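Local structure of beta-porphyranase A (4AW7) at residues R29-R40 with W365-D374; K388-L397 with Q454-S464. The protein cleaves the sulfated red-seaweed polysaccharide porphyran at its beta-1,4 linkages between galactose and L-galactose-6-sulfate, releasing mostly disaccharides. One frame throughout, in Å; residues are numbered along the deposited sequence.

Contacts 1 and 2 lie next to each other on the same side of the chain's centre, their own centres about 12 Å apart, and both reach one mixed sheet. Contact 1 brings the N-terminal segment 29-40 against the chain that leaves helix 359-365 and enters strand 371-377; contact 2 pairs strand 392-399, the second arm of the hairpin that follows, with strand 454-462. They are joined where E371 O lies 2.8 Å from K388 N, a probable backbone hydrogen bond between neighbouring strands, and where the ring of Y394 in contact 2 packs against K369 O of contact 1. Neither contact takes part in the sugar-binding cleft, whose proposed proton donor and nucleophile are E146 and E272.

Contact 1 (R29-R40 with W365-D374); sequences RRFLSGVSELDR and WKNVKGERVD
Segments 29-40 and 365-374 meet in a polar, partly buried contact between backbone groups and arginines, where the N-terminal chain crosses the connection from helix 359-365 to strand 371-377. Strands 29-32 and 371-374 run at 111° to each other and share one nearly straight backbone bond, R30 N to R372 O (2.9 Å). Further along, L38 N bonds to G370 O, and a water joins E37 OE1, L38 O and G370 N. A CB on G370 would be jammed against the preceding carbonyl O, so glycine fits.

R372 has the length and the donors to grip a bent loop. S36 O receives its backbone N and, from the opposite face of the carbonyl plane, its NH1, each at 3.0 Å; the bond from NH1 to E37 O is weak. CD1 of L32 lies over one guanidinium face, 3.5 Å from R372 NE, while M305 O and Q308 hold NH2. At the outer end, R29 NH1 meets E371 OE2 on its syn side at 2.8 Å, the guanidinium and carboxylate planes turned 70° apart. R30 extends instead to E306 and E586.

A bend at chi3 (57°) turns the guanidinium of R40 back to the turn W365-V368, where NH1 donates to W365 O and V368 O, both at 2.9 Å and both near its plane. V368 N reaches W365 O from the other face, closing the type II turn. Replacing R40 by a leucine would probably leave V368 O without this donor and the turn less firmly tied to the N-terminal chain. Apolar L38 suits its buried place, its CD2 packing on V368 CG1. The contact joins two beta-sheets: 29-32 is an edge strand of the five-stranded sheet, and 371-377 belongs to the larger mixed one.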
loop_
_atom_site.group_PDB
_atom_site.type_symbol
_atom_site.label_atom_id
_atom_site.label_comp_id
_atom_site.label_asym_id
_atom_site.label_seq_id
_atom_site.Cartn_x
_atom_site.Cartn_y
_atom_site.Cartn_z
ATOM N N ARG A 29 5.882 -6.450 23.289
ATOM C CA ARG A 29 6.377 -6.278 21.943
ATOM C C ARG A 29 5.404 -6.941 20.960
ATOM O O ARG A 29 4.956 -8.049 21.224
ATOM C CB ARG A 29 7.773 -6.880 21.835
ATOM C CG ARG A 29 8.382 -6.800 20.455
ATOM C CD ARG A 29 9.851 -7.021 20.455
ATOM N NE ARG A 29 10.249 -8.266 21.144
ATOM C CZ ARG A 29 11.413 -8.877 20.969
ATOM N NH1 ARG A 29 12.316 -8.400 20.107
ATOM N NH2 ARG A 29 11.620 -10.028 21.603
ATOM N N ARG A 30 5.132 -6.323 19.829
ATOM C CA ARG A 30 4.214 -6.869 18.840
ATOM C C ARG A 30 4.967 -7.203 17.562
ATOM O O ARG A 30 5.835 -6.440 17.103
ATOM C CB ARG A 30 3.044 -5.904 18.595
ATOM C CG ARG A 30 2.034 -6.380 17.545
ATOM C CD ARG A 30 0.688 -5.695 17.731
ATOM N NE ARG A 30 -0.260 -6.075 16.689
ATOM C CZ ARG A 30 -0.409 -5.448 15.530
ATOM N NH1 ARG A 30 0.320 -4.367 15.216
ATOM N NH2 ARG A 30 -1.294 -5.934 14.664
ATOM N N PHE A 31 4.634 -8.365 16.987
ATOM C CA PHE A 31 5.189 -8.821 15.731
ATOM C C PHE A 31 4.094 -8.989 14.716
ATOM O O PHE A 31 2.983 -9.444 15.040
ATOM C CB PHE A 31 5.855 -10.212 15.894
ATOM C CG PHE A 31 7.155 -10.196 16.652
ATOM C CD1 PHE A 31 7.168 -10.157 18.017
ATOM C CD2 PHE A 31 8.358 -10.214 15.972
ATOM C CE1 PHE A 31 8.410 -10.141 18.684
ATOM C CE2 PHE A 31 9.571 -10.211 16.645
ATOM C CZ PHE A 31 9.564 -10.194 18.012
ATOM N N LEU A 32 4.405 -8.642 13.472
ATOM C CA LEU A 32 3.647 -9.065 12.299
ATOM C C LEU A 32 4.401 -10.238 11.767
ATOM O O LEU A 32 5.468 -10.095 11.169
ATOM C CB LEU A 32 3.547 -7.919 11.268
ATOM C CG LEU A 32 3.009 -6.591 11.781
ATOM C CD1 LEU A 32 2.930 -5.581 10.656
ATOM C CD2 LEU A 32 1.702 -6.696 12.511
ATOM N N SER A 33 3.894 -11.435 12.051
ATOM C CA SER A 33 4.618 -12.699 11.804
ATOM C C SER A 33 6.047 -12.585 12.301
ATOM O O SER A 33 6.249 -12.499 13.503
ATOM C CB SER A 33 4.502 -13.148 10.373
ATOM O OG SER A 33 3.199 -13.163 10.003
ATOM N N GLY A 34 7.036 -12.602 11.428
ATOM C CA GLY A 34 8.445 -12.573 11.839
ATOM C C GLY A 34 9.069 -11.226 12.125
ATOM O O GLY A 34 10.233 -11.209 12.472
ATOM N N VAL A 35 8.367 -10.109 12.006
ATOM C CA VAL A 35 8.996 -8.800 12.144
ATOM C C VAL A 35 8.269 -7.929 13.133
ATOM O O VAL A 35 7.044 -7.806 13.090
ATOM C CB VAL A 35 9.191 -8.107 10.775
ATOM C CG1 VAL A 35 7.868 -7.703 10.117
ATOM C CG2 VAL A 35 10.150 -6.901 10.852
ATOM N N SER A 36 9.027 -7.246 13.977
ATOM C CA SER A 36 8.512 -6.217 14.886
ATOM C C SER A 36 8.934 -4.805 14.506
ATOM O O SER A 36 8.134 -3.872 14.536
ATOM C CB SER A 36 8.909 -6.504 16.341
ATOM O OG SER A 36 8.478 -5.498 17.221
ATOM N N GLU A 37 10.225 -4.632 14.202
ATOM C CA GLU A 37 10.757 -3.310 13.873
ATOM C C GLU A 37 10.019 -2.683 12.718
ATOM O O GLU A 37 9.821 -3.323 11.686
ATOM C CB GLU A 37 12.232 -3.440 13.514
ATOM C CG GLU A 37 13.197 -3.795 14.621
ATOM C CD GLU A 37 13.651 -2.632 15.480
ATOM O OE1 GLU A 37 13.262 -1.482 15.238
ATOM O OE2 GLU A 37 14.440 -2.894 16.423
ATOM N N LEU A 38 9.725 -1.402 12.842
ATOM C CA LEU A 38 9.250 -0.616 11.707
ATOM C C LEU A 38 10.356 -0.480 10.674
ATOM O O LEU A 38 11.497 -0.092 10.995
ATOM C CB LEU A 38 8.826 0.779 12.163
ATOM C CG LEU A 38 8.265 1.699 11.086
ATOM C CD1 LEU A 38 6.993 1.121 10.434
ATOM C CD2 LEU A 38 7.962 3.058 11.670
ATOM N N ASP A 39 10.054 -0.805 9.429
ATOM C CA ASP A 39 10.979 -0.624 8.330
ATOM C C ASP A 39 10.608 0.682 7.645
ATOM O O ASP A 39 9.706 0.732 6.801
ATOM C CB ASP A 39 10.952 -1.817 7.356
ATOM C CG ASP A 39 12.017 -1.736 6.314
ATOM O OD1 ASP A 39 12.491 -0.614 6.066
ATOM O OD2 ASP A 39 12.364 -2.811 5.745
ATOM N N ARG A 40 11.299 1.762 8.012
ATOM C CA ARG A 40 10.965 3.060 7.440
ATOM C C ARG A 40 11.066 3.051 5.915
ATOM O O ARG A 40 10.302 3.751 5.254
ATOM C CB ARG A 40 11.858 4.150 8.016
ATOM C CG ARG A 40 11.572 4.511 9.462
ATOM C CD ARG A 40 12.484 5.667 9.939
ATOM N NE ARG A 40 12.357 6.840 9.103
ATOM C CZ ARG A 40 11.418 7.765 9.230
ATOM N NH1 ARG A 40 10.538 7.721 10.221
ATOM N NH2 ARG A 40 11.348 8.766 8.359
ATOM N N TRP A 365 6.180 12.221 10.638
ATOM C CA TRP A 365 6.735 10.903 10.859
ATOM C C TRP A 365 8.231 10.880 11.098
ATOM O O TRP A 365 8.838 9.829 11.231
ATOM C CB TRP A 365 6.351 9.991 9.684
ATOM C CG TRP A 365 4.871 9.714 9.643
ATOM C CD1 TRP A 365 3.947 10.304 8.857
ATOM C CD2 TRP A 365 4.163 8.799 10.486
ATOM N NE1 TRP A 365 2.704 9.818 9.151
ATOM C CE2 TRP A 365 2.813 8.881 10.148
ATOM C CE3 TRP A 365 4.560 7.892 11.461
ATOM C CZ2 TRP A 365 1.843 8.081 10.754
ATOM C CZ3 TRP A 365 3.578 7.108 12.080
ATOM C CH2 TRP A 365 2.246 7.205 11.687
ATOM N N LYS A 366 8.861 12.047 11.192
ATOM C CA LYS A 366 10.310 12.068 11.337
ATOM C C LYS A 366 10.723 11.403 12.652
ATOM O O LYS A 366 10.077 11.557 13.690
ATOM C CB LYS A 366 10.847 13.507 11.250
ATOM C CG LYS A 366 12.399 13.577 11.147
ATOM C CD LYS A 366 12.827 15.040 10.967
ATOM C CE LYS A 366 14.304 15.328 11.274
ATOM N NZ LYS A 366 14.653 16.692 10.901
ATOM N N ASN A 367 11.785 10.625 12.587
ATOM C CA ASN A 367 12.324 9.870 13.729
ATOM C C ASN A 367 11.508 8.702 14.210
ATOM O O ASN A 367 11.975 7.946 15.044
ATOM C CB ASN A 367 12.730 10.805 14.891
ATOM C CG ASN A 367 13.898 11.727 14.492
ATOM O OD1 ASN A 367 14.961 11.244 14.140
ATOM N ND2 ASN A 367 13.667 13.004 14.526
ATOM N N VAL A 368 10.310 8.504 13.663
ATOM C CA VAL A 368 9.467 7.404 14.110
ATOM C C VAL A 368 10.072 6.089 13.619
ATOM O O VAL A 368 10.259 5.877 12.431
ATOM C CB VAL A 368 8.008 7.539 13.637
ATOM C CG1 VAL A 368 7.181 6.303 14.027
ATOM C CG2 VAL A 368 7.372 8.831 14.169
ATOM N N LYS A 369 10.355 5.224 14.555
ATOM C CA LYS A 369 10.958 3.917 14.320
ATOM C C LYS A 369 10.910 3.111 15.618
ATOM O O LYS A 369 10.471 3.624 16.665
ATOM C CB LYS A 369 12.368 4.070 13.787
ATOM C CG LYS A 369 13.273 4.639 14.800
ATOM C CD LYS A 369 14.757 4.727 14.402
ATOM C CE LYS A 369 14.973 5.606 13.247
ATOM N NZ LYS A 369 16.267 6.345 13.370
ATOM N N GLY A 370 11.412 1.893 15.569
ATOM C CA GLY A 370 11.441 1.032 16.717
ATOM C C GLY A 370 10.617 -0.205 16.569
ATOM O O GLY A 370 9.984 -0.439 15.531
ATOM N N GLU A 371 10.575 -1.004 17.616
ATOM C CA GLU A 371 9.772 -2.212 17.645
ATOM C C GLU A 371 8.328 -1.867 17.895
ATOM O O GLU A 371 7.987 -1.073 18.769
ATOM C CB GLU A 371 10.271 -3.156 18.720
ATOM C CG GLU A 371 11.635 -3.784 18.337
ATOM C CD GLU A 371 12.220 -4.656 19.405
ATOM O OE1 GLU A 371 12.376 -4.152 20.522
ATOM O OE2 GLU A 371 12.563 -5.811 19.099
ATOM N N ARG A 372 7.436 -2.472 17.139
ATOM C CA ARG A 372 6.030 -2.368 17.428
ATOM C C ARG A 372 5.762 -2.818 18.854
ATOM O O ARG A 372 6.360 -3.787 19.328
ATOM C CB ARG A 372 5.232 -3.248 16.463
ATOM C CG ARG A 372 5.144 -2.706 15.076
ATOM C CD ARG A 372 4.669 -3.772 14.112
ATOM N NE ARG A 372 4.385 -3.224 12.777
ATOM C CZ ARG A 372 5.306 -2.940 11.865
ATOM N NH1 ARG A 372 6.602 -3.185 12.041
ATOM N NH2 ARG A 372 4.929 -2.382 10.726
ATOM N N VAL A 373 4.829 -2.123 19.498
ATOM C CA VAL A 373 4.293 -2.563 20.784
ATOM C C VAL A 373 2.799 -2.755 20.673
ATOM O O VAL A 373 2.170 -2.295 19.714
ATOM C CB VAL A 373 4.661 -1.632 21.959
ATOM C CG1 VAL A 373 6.219 -1.586 22.082
ATOM C CG2 VAL A 373 4.056 -0.240 21.775
ATOM N N ASP A 374 2.207 -3.451 21.643
ATOM C CA ASP A 374 0.805 -3.781 21.481
ATOM C C ASP A 374 -0.068 -2.547 21.549
ATOM O O ASP A 374 0.130 -1.689 22.403
ATOM C CB ASP A 374 0.352 -4.856 22.463
ATOM C CG ASP A 374 -0.912 -5.528 22.021
ATOM O OD1 ASP A 374 -1.151 -5.618 20.813
ATOM O OD2 ASP A 374 -1.700 -5.944 22.862
HETATM O O HOH W 1 1.920 -2.689 16.941
HETATM O O HOH W 2 12.610 0.518 13.385
#

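Contact 2 (K388-L397 with Q454-S464); sequences KDGGRLYIAL and QTIVLVADVSS
With CG set beside its backbone N and further bends at chi2 (-69°) and chi3, R392 folds back over the neighbouring strand and meets D461. R392 NH1 approaches D461 OD1 from above the carboxylate plane, in a salt bridge of 2.7 Å. CG1 of V459 sits over one guanidinium face, offset toward the rim and 3.2 Å from R392 NH2; an arginine suits the place because its flat end can lie on V459 while NH1 keeps its charge on D461. The other carboxylate oxygen of D461 is held by N420.

Strands 392-397 and 454-462 form an antiparallel pair within the porphyranase beta-sandwich domain, and D389-R392 is the type II' turn of the beta-hairpin that leads into the first of them. Three hydrogen-bonded pairs, L393 with A460, I395 with L458 and L397 with I456, exchange backbone bonds, among them L458 N to I395 O at 2.8 Å. Their side chains form one apolar sheet face. On the other, the Y394 ring lies alongside V459, CE1 being 3.6 Å from CG1, and A396 is small enough to let F302 of helix 293-305 and W365 pack against it.

At the hairpin end V462 N bonds to G391 O. Positive phi favours glycine at G390, whose carbonyl accepts K388 NZ at 2.7 Å. That lysine also donates to a water bound by V462 O and S464 O, while its CE lies against V462 CG1.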
loop_
_atom_site.group_PDB
_atom_site.type_symbol
_atom_site.label_atom_id
_atom_site.label_comp_id
_atom_site.label_asym_id
_atom_site.label_seq_id
_atom_site.Cartn_x
_atom_site.Cartn_y
_atom_site.Cartn_z
ATOM N N LYS A 388 8.374 1.452 19.882
ATOM C CA LYS A 388 9.303 1.782 20.964
ATOM C C LYS A 388 10.725 1.573 20.468
ATOM O O LYS A 388 11.101 0.473 20.064
ATOM C CB LYS A 388 9.029 0.911 22.174
ATOM C CG LYS A 388 9.880 1.230 23.399
ATOM C CD LYS A 388 9.653 0.205 24.600
ATOM C CE LYS A 388 10.463 0.590 25.859
ATOM N NZ LYS A 388 11.949 0.517 25.667
ATOM N N ASP A 389 11.495 2.648 20.464
ATOM C CA ASP A 389 12.890 2.647 20.041
ATOM C C ASP A 389 13.733 3.045 21.226
ATOM O O ASP A 389 13.846 4.223 21.543
ATOM C CB ASP A 389 13.091 3.633 18.919
ATOM C CG ASP A 389 14.494 3.651 18.375
ATOM O OD1 ASP A 389 15.164 2.625 18.468
ATOM O OD2 ASP A 389 14.893 4.706 17.831
ATOM N N GLY A 390 14.291 2.053 21.896
ATOM C CA GLY A 390 15.034 2.288 23.127
ATOM C C GLY A 390 14.155 3.052 24.103
ATOM O O GLY A 390 13.065 2.592 24.451
ATOM N N GLY A 391 14.617 4.242 24.470
ATOM C CA GLY A 391 13.931 5.108 25.413
ATOM C C GLY A 391 12.926 6.087 24.828
ATOM O O GLY A 391 12.546 7.031 25.505
ATOM N N ARG A 392 12.494 5.873 23.584
ATOM C CA ARG A 392 11.496 6.730 22.977
ATOM C C ARG A 392 10.285 5.876 22.548
ATOM O O ARG A 392 10.440 4.762 22.037
ATOM C CB ARG A 392 12.085 7.418 21.768
ATOM C CG ARG A 392 13.194 8.395 22.090
ATOM C CD ARG A 392 12.659 9.627 22.817
ATOM N NE ARG A 392 12.393 10.698 21.887
ATOM C CZ ARG A 392 11.829 11.864 22.186
ATOM N NH1 ARG A 392 11.390 12.121 23.414
ATOM N NH2 ARG A 392 11.670 12.776 21.224
ATOM N N LEU A 393 9.100 6.397 22.799
ATOM C CA LEU A 393 7.823 5.801 22.431
ATOM C C LEU A 393 7.099 6.738 21.464
ATOM O O LEU A 393 7.018 7.940 21.687
ATOM C CB LEU A 393 6.985 5.611 23.687
ATOM C CG LEU A 393 5.616 4.950 23.522
ATOM C CD1 LEU A 393 5.710 3.504 23.006
ATOM C CD2 LEU A 393 4.846 5.012 24.888
ATOM N N TYR A 394 6.574 6.146 20.385
ATOM C CA TYR A 394 5.801 6.845 19.359
ATOM C C TYR A 394 4.424 6.235 19.300
ATOM O O TYR A 394 4.312 5.014 19.178
ATOM C CB TYR A 394 6.465 6.750 17.973
ATOM C CG TYR A 394 7.894 7.205 17.981
ATOM C CD1 TYR A 394 8.198 8.550 17.815
ATOM C CD2 TYR A 394 8.943 6.312 18.142
ATOM C CE1 TYR A 394 9.488 8.991 17.836
ATOM C CE2 TYR A 394 10.278 6.769 18.150
ATOM C CZ TYR A 394 10.522 8.124 18.036
ATOM O OH TYR A 394 11.853 8.559 18.076
ATOM N N ILE A 395 3.380 7.056 19.383
ATOM C CA ILE A 395 1.971 6.573 19.312
ATOM C C ILE A 395 1.280 7.415 18.259
ATOM O O ILE A 395 1.333 8.635 18.326
ATOM C CB ILE A 395 1.235 6.712 20.650
ATOM C CG1 ILE A 395 1.911 5.858 21.740
ATOM C CG2 ILE A 395 -0.218 6.324 20.484
ATOM C CD1 ILE A 395 1.449 6.232 23.177
ATOM N N ALA A 396 0.685 6.766 17.245
ATOM C CA ALA A 396 0.059 7.465 16.136
ATOM C C ALA A 396 -1.401 7.098 16.011
ATOM O O ALA A 396 -1.752 5.938 16.196
ATOM C CB ALA A 396 0.794 7.186 14.800
ATOM N N LEU A 397 -2.211 8.096 15.664
ATOM C CA LEU A 397 -3.667 7.933 15.467
ATOM C C LEU A 397 -4.093 8.648 14.206
ATOM O O LEU A 397 -3.658 9.763 13.932
ATOM C CB LEU A 397 -4.464 8.496 16.665
ATOM C CG LEU A 397 -4.104 7.926 18.027
ATOM C CD1 LEU A 397 -3.039 8.766 18.702
ATOM C CD2 LEU A 397 -5.381 7.688 18.865
ATOM N N GLN A 454 -7.173 14.486 10.164
ATOM C CA GLN A 454 -6.124 14.802 11.093
ATOM C C GLN A 454 -5.445 13.498 11.504
ATOM O O GLN A 454 -6.102 12.494 11.769
ATOM C CB GLN A 454 -6.669 15.527 12.336
ATOM C CG GLN A 454 -5.622 15.839 13.370
ATOM C CD GLN A 454 -6.204 16.490 14.634
ATOM O OE1 GLN A 454 -7.351 16.291 14.966
ATOM N NE2 GLN A 454 -5.356 17.181 15.395
ATOM N N THR A 455 -4.119 13.540 11.530
ATOM C CA THR A 455 -3.277 12.477 12.044
ATOM C C THR A 455 -2.405 13.060 13.153
ATOM O O THR A 455 -1.831 14.149 12.982
ATOM C CB THR A 455 -2.428 11.868 10.928
ATOM O OG1 THR A 455 -3.293 11.538 9.833
ATOM C CG2 THR A 455 -1.628 10.680 11.384
ATOM N N ILE A 456 -2.284 12.325 14.238
ATOM C CA ILE A 456 -1.526 12.751 15.412
ATOM C C ILE A 456 -0.415 11.730 15.671
ATOM O O ILE A 456 -0.637 10.511 15.615
ATOM C CB ILE A 456 -2.481 12.857 16.672
ATOM C CG1 ILE A 456 -3.498 14.007 16.461
ATOM C CG2 ILE A 456 -1.728 13.031 17.987
ATOM C CD1 ILE A 456 -4.708 13.986 17.409
ATOM N N VAL A 457 0.767 12.221 15.999
ATOM C CA VAL A 457 1.864 11.408 16.490
ATOM C C VAL A 457 2.316 12.001 17.813
ATOM O O VAL A 457 2.719 13.178 17.884
ATOM C CB VAL A 457 3.033 11.338 15.472
ATOM C CG1 VAL A 457 4.244 10.648 16.062
ATOM C CG2 VAL A 457 2.597 10.655 14.196
ATOM N N LEU A 458 2.188 11.202 18.860
ATOM C CA LEU A 458 2.715 11.526 20.177
ATOM C C LEU A 458 4.097 10.899 20.317
ATOM O O LEU A 458 4.301 9.729 19.971
ATOM C CB LEU A 458 1.798 10.938 21.230
ATOM C CG LEU A 458 0.381 11.510 21.296
ATOM C CD1 LEU A 458 -0.565 10.579 22.027
ATOM C CD2 LEU A 458 0.396 12.844 21.992
ATOM N N VAL A 459 5.045 11.696 20.811
ATOM C CA VAL A 459 6.432 11.277 21.003
ATOM C C VAL A 459 6.731 11.478 22.474
ATOM O O VAL A 459 6.435 12.541 23.040
ATOM C CB VAL A 459 7.409 12.076 20.136
ATOM C CG1 VAL A 459 8.866 11.559 20.328
ATOM C CG2 VAL A 459 6.965 12.067 18.702
ATOM N N ALA A 460 7.284 10.462 23.111
ATOM C CA ALA A 460 7.561 10.568 24.547
ATOM C C ALA A 460 8.796 9.788 24.915
ATOM O O ALA A 460 9.234 8.903 24.169
ATOM C CB ALA A 460 6.369 10.033 25.324
ATOM N N ASP A 461 9.366 10.102 26.081
ATOM C CA ASP A 461 10.423 9.287 26.656
ATOM C C ASP A 461 9.800 8.211 27.462
ATOM O O ASP A 461 8.774 8.411 28.091
ATOM C CB ASP A 461 11.357 10.095 27.580
ATOM C CG ASP A 461 12.140 11.168 26.872
ATOM O OD1 ASP A 461 12.332 11.089 25.667
ATOM O OD2 ASP A 461 12.622 12.107 27.572
ATOM N N VAL A 462 10.415 7.033 27.423
ATOM C CA VAL A 462 9.911 5.893 28.153
ATOM C C VAL A 462 11.111 5.221 28.802
ATOM O O VAL A 462 12.143 5.019 28.172
ATOM C CB VAL A 462 9.106 4.911 27.206
ATOM C CG1 VAL A 462 9.943 4.410 26.024
ATOM C CG2 VAL A 462 8.551 3.762 28.024
ATOM N N SER A 463 10.968 4.892 30.070
ATOM C CA SER A 463 12.110 4.395 30.845
ATOM C C SER A 463 12.065 2.904 31.138
ATOM O O SER A 463 13.043 2.376 31.718
ATOM C CB SER A 463 12.211 5.161 32.166
ATOM O OG SER A 463 11.013 5.043 32.915
ATOM N N SER A 464 10.986 2.222 30.737
ATOM C CA SER A 464 10.683 0.839 31.201
ATOM C C SER A 464 11.851 -0.132 31.040
ATOM O O SER A 464 12.486 -0.192 29.988
ATOM C CB SER A 464 9.441 0.274 30.503
ATOM O OG SER A 464 9.604 0.327 29.094
HETATM O O HOH W 3 12.649 1.924 27.987
HETATM O O HOH W 4 8.830 14.331 23.282
#